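Local coordinates for protein uncharacterized conserved (PDB 7O21) that probably acts as an LD-carboxypeptidase of the YkuD family that edits the peptidoglycan wall and so generates the curvature of this predatory bacterium, at residues Glu199-Ala204 / Glu211-Phe216; Val46-Arg51 / Ile175-Asn180. All coordinates share one frame; numbering follows the deposited sequence.

Contact 1: residues Glu199-Ala204 / Glu211-Phe216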
loop_
_atom_site.group_PDB
_atom_site.type_symbol
_atom_site.label_atom_id
_atom_site.label_comp_id
_atom_site.label_asym_id
_atom_site.label_seq_id
_atom_site.Cartn_x
_atom_site.Cartn_y
_atom_site.Cartn_z
ATOM N N GLU A 199 6.901 12.920 24.508
ATOM C CA GLU A 199 7.839 12.452 25.524
ATOM C C GLU A 199 7.104 11.813 26.694
ATOM O O GLU A 199 7.588 10.835 27.283
ATOM C CB GLU A 199 8.738 13.599 25.989
ATOM C CG GLU A 199 9.543 13.303 27.246
ATOM C CD GLU A 199 10.603 12.234 27.042
ATOM O OE1 GLU A 199 10.877 11.857 25.881
ATOM O OE2 GLU A 199 11.165 11.778 28.059
ATOM N N SER A 200 5.947 12.359 27.058
ATOM C CA SER A 200 5.136 11.764 28.113
ATOM C C SER A 200 4.709 10.345 27.746
ATOM O O SER A 200 4.742 9.439 28.593
ATOM C CB SER A 200 3.930 12.658 28.397
ATOM O OG SER A 200 3.225 12.229 29.553
ATOM N N TRP A 201 4.279 10.146 26.496
ATOM C CA TRP A 201 3.934 8.817 26.010
ATOM C C TRP A 201 5.155 7.912 26.037
ATOM O O TRP A 201 5.099 6.793 26.562
ATOM C CB TRP A 201 3.357 8.946 24.596
ATOM C CG TRP A 201 3.266 7.655 23.823
ATOM C CD1 TRP A 201 2.293 6.713 23.920
ATOM C CD2 TRP A 201 4.154 7.215 22.788
ATOM N NE1 TRP A 201 2.543 5.676 23.039
ATOM C CE2 TRP A 201 3.668 5.974 22.320
ATOM C CE3 TRP A 201 5.316 7.745 22.216
ATOM C CZ2 TRP A 201 4.313 5.246 21.317
ATOM C CZ3 TRP A 201 5.955 7.025 21.219
ATOM C CH2 TRP A 201 5.452 5.789 20.778
ATOM N N ARG A 202 6.282 8.396 25.506
ATOM C CA ARG A 202 7.498 7.581 25.494
ATOM C C ARG A 202 7.896 7.164 26.905
ATOM O O ARG A 202 8.240 6.000 27.147
ATOM C CB ARG A 202 8.655 8.334 24.821
ATOM C CG ARG A 202 9.895 7.456 24.571
ATOM C CD ARG A 202 11.161 8.267 24.439
ATOM N NE ARG A 202 11.450 9.014 25.659
ATOM C CZ ARG A 202 12.020 8.482 26.735
ATOM N NH1 ARG A 202 12.372 7.201 26.740
ATOM N NH2 ARG A 202 12.246 9.233 27.804
ATOM N N GLN A 203 7.877 8.111 27.845
ATOM C CA GLN A 203 8.260 7.798 29.220
ATOM C C GLN A 203 7.309 6.788 29.847
ATOM O O GLN A 203 7.752 5.870 30.553
ATOM C CB GLN A 203 8.316 9.075 30.064
ATOM C CG GLN A 203 9.568 9.917 29.867
ATOM C CD GLN A 203 9.537 11.211 30.677
ATOM O OE1 GLN A 203 8.655 11.415 31.512
ATOM N NE2 GLN A 203 10.497 12.091 30.422
ATOM N N ALA A 204 6.000 6.928 29.600
ATOM C CA ALA A 204 5.040 5.993 30.185
ATOM C C ALA A 204 5.261 4.586 29.649
ATOM O O ALA A 204 5.237 3.605 30.407
ATOM C CB ALA A 204 3.608 6.452 29.919
ATOM N N GLU A 211 -1.097 2.022 33.575
ATOM C CA GLU A 211 -2.177 2.972 33.822
ATOM C C GLU A 211 -1.949 4.275 33.061
ATOM O O GLU A 211 -2.859 4.789 32.403
ATOM C CB GLU A 211 -2.324 3.244 35.319
ATOM C CG GLU A 211 -3.413 4.275 35.602
ATOM C CD GLU A 211 -3.593 4.566 37.075
ATOM O OE1 GLU A 211 -4.360 3.837 37.735
ATOM O OE2 GLU A 211 -2.987 5.540 37.562
ATOM N N LYS A 212 -0.736 4.821 33.138
ATOM C CA LYS A 212 -0.439 6.055 32.420
ATOM C C LYS A 212 -0.440 5.827 30.912
ATOM O O LYS A 212 -1.055 6.590 30.158
ATOM C CB LYS A 212 0.895 6.635 32.892
ATOM C CG LYS A 212 1.235 7.988 32.268
ATOM C CD LYS A 212 0.218 9.046 32.614
ATOM C CE LYS A 212 0.583 10.404 32.014
ATOM N NZ LYS A 212 1.878 10.944 32.517
ATOM N N TYR A 213 0.229 4.768 30.462
ATOM C CA TYR A 213 0.331 4.495 29.031
ATOM C C TYR A 213 -1.048 4.373 28.389
ATOM O O TYR A 213 -1.280 4.904 27.290
ATOM C CB TYR A 213 1.144 3.217 28.852
ATOM C CG TYR A 213 1.282 2.673 27.454
ATOM C CD1 TYR A 213 2.254 3.157 26.589
ATOM C CD2 TYR A 213 0.494 1.616 27.025
ATOM C CE1 TYR A 213 2.414 2.613 25.320
ATOM C CE2 TYR A 213 0.644 1.074 25.776
ATOM C CZ TYR A 213 1.604 1.577 24.925
ATOM O OH TYR A 213 1.755 1.020 23.685
ATOM N N GLN A 214 -1.984 3.693 29.064
ATOM C CA GLN A 214 -3.318 3.493 28.506
ATOM C C GLN A 214 -4.027 4.810 28.214
ATOM O O GLN A 214 -4.837 4.872 27.280
ATOM C CB GLN A 214 -4.185 2.671 29.462
ATOM C CG GLN A 214 -3.920 1.185 29.448
ATOM C CD GLN A 214 -4.868 0.433 30.373
ATOM O OE1 GLN A 214 -5.502 1.028 31.243
ATOM N NE2 GLN A 214 -4.971 -0.878 30.180
ATOM N N THR A 215 -3.753 5.863 28.994
ATOM C CA THR A 215 -4.470 7.120 28.809
ATOM C C THR A 215 -4.190 7.743 27.451
ATOM O O THR A 215 -4.924 8.643 27.033
ATOM C CB THR A 215 -4.144 8.150 29.902
ATOM O OG1 THR A 215 -2.769 8.534 29.838
ATOM C CG2 THR A 215 -4.487 7.624 31.306
ATOM N N PHE A 216 -3.140 7.297 26.764
ATOM C CA PHE A 216 -2.787 7.868 25.469
ATOM C C PHE A 216 -3.554 7.251 24.307
ATOM O O PHE A 216 -3.407 7.737 23.178
ATOM C CB PHE A 216 -1.286 7.715 25.219
ATOM C CG PHE A 216 -0.436 8.582 26.089
ATOM C CD1 PHE A 216 -0.137 9.877 25.716
ATOM C CD2 PHE A 216 0.062 8.105 27.299
ATOM C CE1 PHE A 216 0.644 10.688 26.525
ATOM C CE2 PHE A 216 0.848 8.905 28.102
ATOM C CZ PHE A 216 1.134 10.195 27.727
HETATM O O HOH W 1 3.813 13.415 32.114
#

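Contact 2: residues Val46-Arg51 / Ile175-Asn180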
loop_
_atom_site.group_PDB
_atom_site.type_symbol
_atom_site.label_atom_id
_atom_site.label_comp_id
_atom_site.label_asym_id
_atom_site.label_seq_id
_atom_site.Cartn_x
_atom_site.Cartn_y
_atom_site.Cartn_z
ATOM N N VAL A 46 0.823 22.591 0.766
ATOM C CA VAL A 46 -0.105 23.153 -0.217
ATOM C C VAL A 46 -1.181 23.936 0.525
ATOM O O VAL A 46 -1.886 23.386 1.378
ATOM C CB VAL A 46 -0.734 22.067 -1.099
ATOM C CG1 VAL A 46 -1.686 22.700 -2.130
ATOM C CG2 VAL A 46 0.333 21.225 -1.775
ATOM N N ASP A 47 -1.321 25.212 0.187
ATOM C CA ASP A 47 -2.272 26.131 0.809
ATOM C C ASP A 47 -3.336 26.408 -0.252
ATOM O O ASP A 47 -3.113 27.208 -1.166
ATOM C CB ASP A 47 -1.507 27.393 1.210
ATOM C CG ASP A 47 -2.381 28.468 1.809
ATOM O OD1 ASP A 47 -3.619 28.437 1.647
ATOM O OD2 ASP A 47 -1.800 29.366 2.453
ATOM N N LYS A 48 -4.486 25.731 -0.147
ATOM C CA LYS A 48 -5.510 25.869 -1.182
ATOM C C LYS A 48 -6.022 27.297 -1.271
ATOM O O LYS A 48 -6.220 27.819 -2.375
ATOM C CB LYS A 48 -6.684 24.924 -0.939
ATOM C CG LYS A 48 -6.342 23.447 -0.995
ATOM C CD LYS A 48 -7.632 22.643 -0.835
ATOM C CE LYS A 48 -7.385 21.150 -0.815
ATOM N NZ LYS A 48 -8.619 20.445 -0.350
ATOM N N GLU A 49 -6.251 27.939 -0.122
ATOM C CA GLU A 49 -6.834 29.278 -0.125
ATOM C C GLU A 49 -5.934 30.267 -0.856
ATOM O O GLU A 49 -6.407 31.065 -1.675
ATOM C CB GLU A 49 -7.082 29.731 1.311
ATOM C CG GLU A 49 -7.510 31.182 1.430
ATOM C CD GLU A 49 -7.565 31.642 2.870
ATOM O OE1 GLU A 49 -7.377 30.796 3.767
ATOM O OE2 GLU A 49 -7.793 32.848 3.107
ATOM N N GLN A 50 -4.629 30.238 -0.565
ATOM C CA GLN A 50 -3.681 31.154 -1.188
ATOM C C GLN A 50 -3.190 30.681 -2.547
ATOM O O GLN A 50 -2.466 31.429 -3.216
ATOM C CB GLN A 50 -2.491 31.394 -0.259
ATOM C CG GLN A 50 -2.878 32.045 1.075
ATOM C CD GLN A 50 -3.580 33.382 0.898
ATOM O OE1 GLN A 50 -4.643 33.625 1.477
ATOM N NE2 GLN A 50 -2.991 34.252 0.093
ATOM N N ARG A 51 -3.560 29.472 -2.977
ATOM C CA ARG A 51 -3.074 28.922 -4.243
ATOM C C ARG A 51 -1.542 28.915 -4.288
ATOM O O ARG A 51 -0.917 29.387 -5.240
ATOM C CB ARG A 51 -3.688 29.658 -5.445
ATOM C CG ARG A 51 -5.191 29.451 -5.579
ATOM C CD ARG A 51 -5.785 30.396 -6.622
ATOM N NE ARG A 51 -5.525 31.793 -6.285
ATOM C CZ ARG A 51 -6.453 32.653 -5.877
ATOM N NH1 ARG A 51 -7.716 32.266 -5.751
ATOM N NH2 ARG A 51 -6.117 33.905 -5.593
ATOM N N ILE A 175 -1.739 18.871 2.408
ATOM C CA ILE A 175 -2.709 19.480 1.508
ATOM C C ILE A 175 -3.808 20.058 2.388
ATOM O O ILE A 175 -4.663 19.327 2.891
ATOM C CB ILE A 175 -3.249 18.471 0.484
ATOM C CG1 ILE A 175 -2.093 17.875 -0.352
ATOM C CG2 ILE A 175 -4.291 19.142 -0.435
ATOM C CD1 ILE A 175 -2.486 16.707 -1.259
ATOM N N PHE A 176 -3.792 21.374 2.599
ATOM C CA PHE A 176 -4.652 22.010 3.592
ATOM C C PHE A 176 -5.507 23.066 2.912
ATOM O O PHE A 176 -4.995 23.857 2.112
ATOM C CB PHE A 176 -3.803 22.663 4.687
ATOM C CG PHE A 176 -2.988 21.682 5.523
ATOM C CD1 PHE A 176 -3.358 20.347 5.629
ATOM C CD2 PHE A 176 -1.863 22.118 6.211
ATOM C CE1 PHE A 176 -2.617 19.455 6.423
ATOM C CE2 PHE A 176 -1.116 21.237 7.004
ATOM C CZ PHE A 176 -1.493 19.902 7.101
ATOM N N ASP A 177 -6.812 23.070 3.227
ATOM C CA ASP A 177 -7.706 24.098 2.702
ATOM C C ASP A 177 -7.258 25.476 3.159
ATOM O O ASP A 177 -7.339 26.453 2.400
ATOM C CB ASP A 177 -9.146 23.853 3.177
ATOM C CG ASP A 177 -9.796 22.641 2.527
ATOM O OD1 ASP A 177 -9.127 21.912 1.769
ATOM O OD2 ASP A 177 -10.995 22.407 2.784
ATOM N N HIS A 178 -6.765 25.572 4.392
ATOM C CA HIS A 178 -6.344 26.835 4.970
ATOM C C HIS A 178 -5.015 26.587 5.670
ATOM O O HIS A 178 -4.719 25.456 6.057
ATOM C CB HIS A 178 -7.441 27.320 5.934
ATOM C CG HIS A 178 -8.734 27.645 5.244
ATOM N ND1 HIS A 178 -8.917 28.791 4.498
ATOM C CD2 HIS A 178 -9.881 26.934 5.125
ATOM C CE1 HIS A 178 -10.135 28.791 3.985
ATOM N NE2 HIS A 178 -10.739 27.673 4.346
ATOM N N VAL A 179 -4.191 27.629 5.785
ATOM C CA VAL A 179 -2.916 27.560 6.502
ATOM C C VAL A 179 -2.847 28.735 7.468
ATOM O O VAL A 179 -2.953 29.891 7.046
ATOM C CB VAL A 179 -1.706 27.569 5.555
ATOM C CG1 VAL A 179 -0.403 27.626 6.352
ATOM C CG2 VAL A 179 -1.729 26.343 4.653
ATOM N N ASN A 180 -2.681 28.446 8.757
ATOM C CA ASN A 180 -2.573 29.474 9.793
ATOM C C ASN A 180 -1.094 29.749 10.042
ATOM O O ASN A 180 -0.376 28.885 10.550
ATOM C CB ASN A 180 -3.250 28.995 11.077
ATOM C CG ASN A 180 -3.079 29.964 12.238
ATOM O OD1 ASN A 180 -3.007 31.179 12.051
ATOM N ND2 ASN A 180 -3.007 29.423 13.450
HETATM O O HOH W 2 -4.421 29.858 3.992
HETATM O O HOH W 3 -2.516 31.113 4.420
#

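Contact 1: residues Glu199-Ala204 / Glu211-Phe216
The ring of F216 lies flat against the backbone of a helix: the CA of W201 sits 3.5 Å above the plane of the F216 ring, offset toward its rim, and the backbone N of W201 comes within 3.4 Å of F216 CZ. The flat phenyl face can lie directly against the CA and CB of W201. W201 CB sits over the same ring in a CH-pi contact, 3.8 Å from the centroid and 14° off the normal. Farther out the indole turns its edge to the F216 face, with the planes at 74°. S200 OG instead meets the F216 ring at its edge, near the ring plane, 3.4 Å from CZ.

The two segments belong to consecutive helices, 184-206 and 210-214, of the region assigned to the Cds6 C-terminal NTF2-like domain, and W201, Y213 and F216 form an aromatic cluster. Within it W201 touches I293 and E296 of strand 290-300, whereas Y213 packs on M232 and K235 of helix 228-241. W201 and Y213 point the same way, side by side, the indole CG anti to its backbone N (chi1 166°); the planes lie almost parallel, but the five-membered ring of the indole is displaced well to one side of the tyrosine, so this is not a true stack. The polar atoms of this buried pair are satisfied by neighbours, W201 NE1 by the hydroxyl of Y217 and Y213 OH by W231 NE1.

The single methyl of A204 fits where A204 CA and Y213 CA are 5.1 Å apart; A204 CB rests 3.7 Å from K212 CG and also touches the Y213 backbone. On the solvent side K212, bent at chi2 and chi4, brings NZ near S200 OG. A water hydrogen-bonds to S200 OG at 2.9 Å and accepts a weak bond from K212 NZ.

Contact 2: residues Val46-Arg51 / Ile175-Asn180
Strands 42-47 and 172-176 run parallel and close the mixed sheet of the YkuD catalytic domain. V46 pairs with I175 and D47 with F176 before both segments turn out of the sheet. F176 N donates to V46 O, and K48 N returns a nearly straight bond to F176 O at 3.0 Å; a weak bond from E49 N to D177 O carries the pairing just past the strand ends.

V46 and I175 share one sheet face, where both touch V152 beside the predicted nucleophile C151; branched aliphatic side chains suit this buried surface. The long side chain of K48 runs alongside D177, extended beyond CG, and crosses I175 with K48 CE 3.7 Å from I175 CG2. Its NZ forms a salt bridge with D177 OD1 at 2.6 Å, met nearly along the C-O axis, while T88 OG1 and P89 O also bind NZ. Lysine can thus cover apolar neighbours with its methylenes and still deliver its charge to three oxygen partners.

D47, on the other face, makes an Asx motif: OD1 accepts from Q50 N, 3.0 Å away and above the carboxylate plane, holding the turn that follows the strand. V179 leans its CG2 against D47 CB and CG, both at 3.6 Å. Between the carboxylate and the V179 backbone lie two waters: one accepts from V179 N and lies within donating distance of D47 OD1 and E49 OE1, the other lies within hydrogen-bonding distance of D47 OD2 and V179 O.

Toward solvent E49 and H178 cross at about a right angle, carboxylate and ring planes 74° apart. H178 ND1 donates within its own ring plane to E49 OE1, 2.6 Å away, reaching that oxygen from above the carboxylate plane.

From the N terminus, the chain first passes through 46-51 at the end of strand 42-47, then winds through most of the catalytic domain before strand 172-176 returns beside it. Contact 2 closes that loop of 123 intervening residues, which includes the predicted active-site residues H136 and C151. Soon afterwards helix 184-206 carries the chain away into the NTF2-like region, where contact 1 closes a short connection of six residues between this helix and helix 210-214. The contacts therefore follow in series, neither nested nor crossed. Their centres lie 33 Å apart and they do not touch: contact 2 joins strands of the catalytic sheet, contact 1 two helices beside strand 290-300.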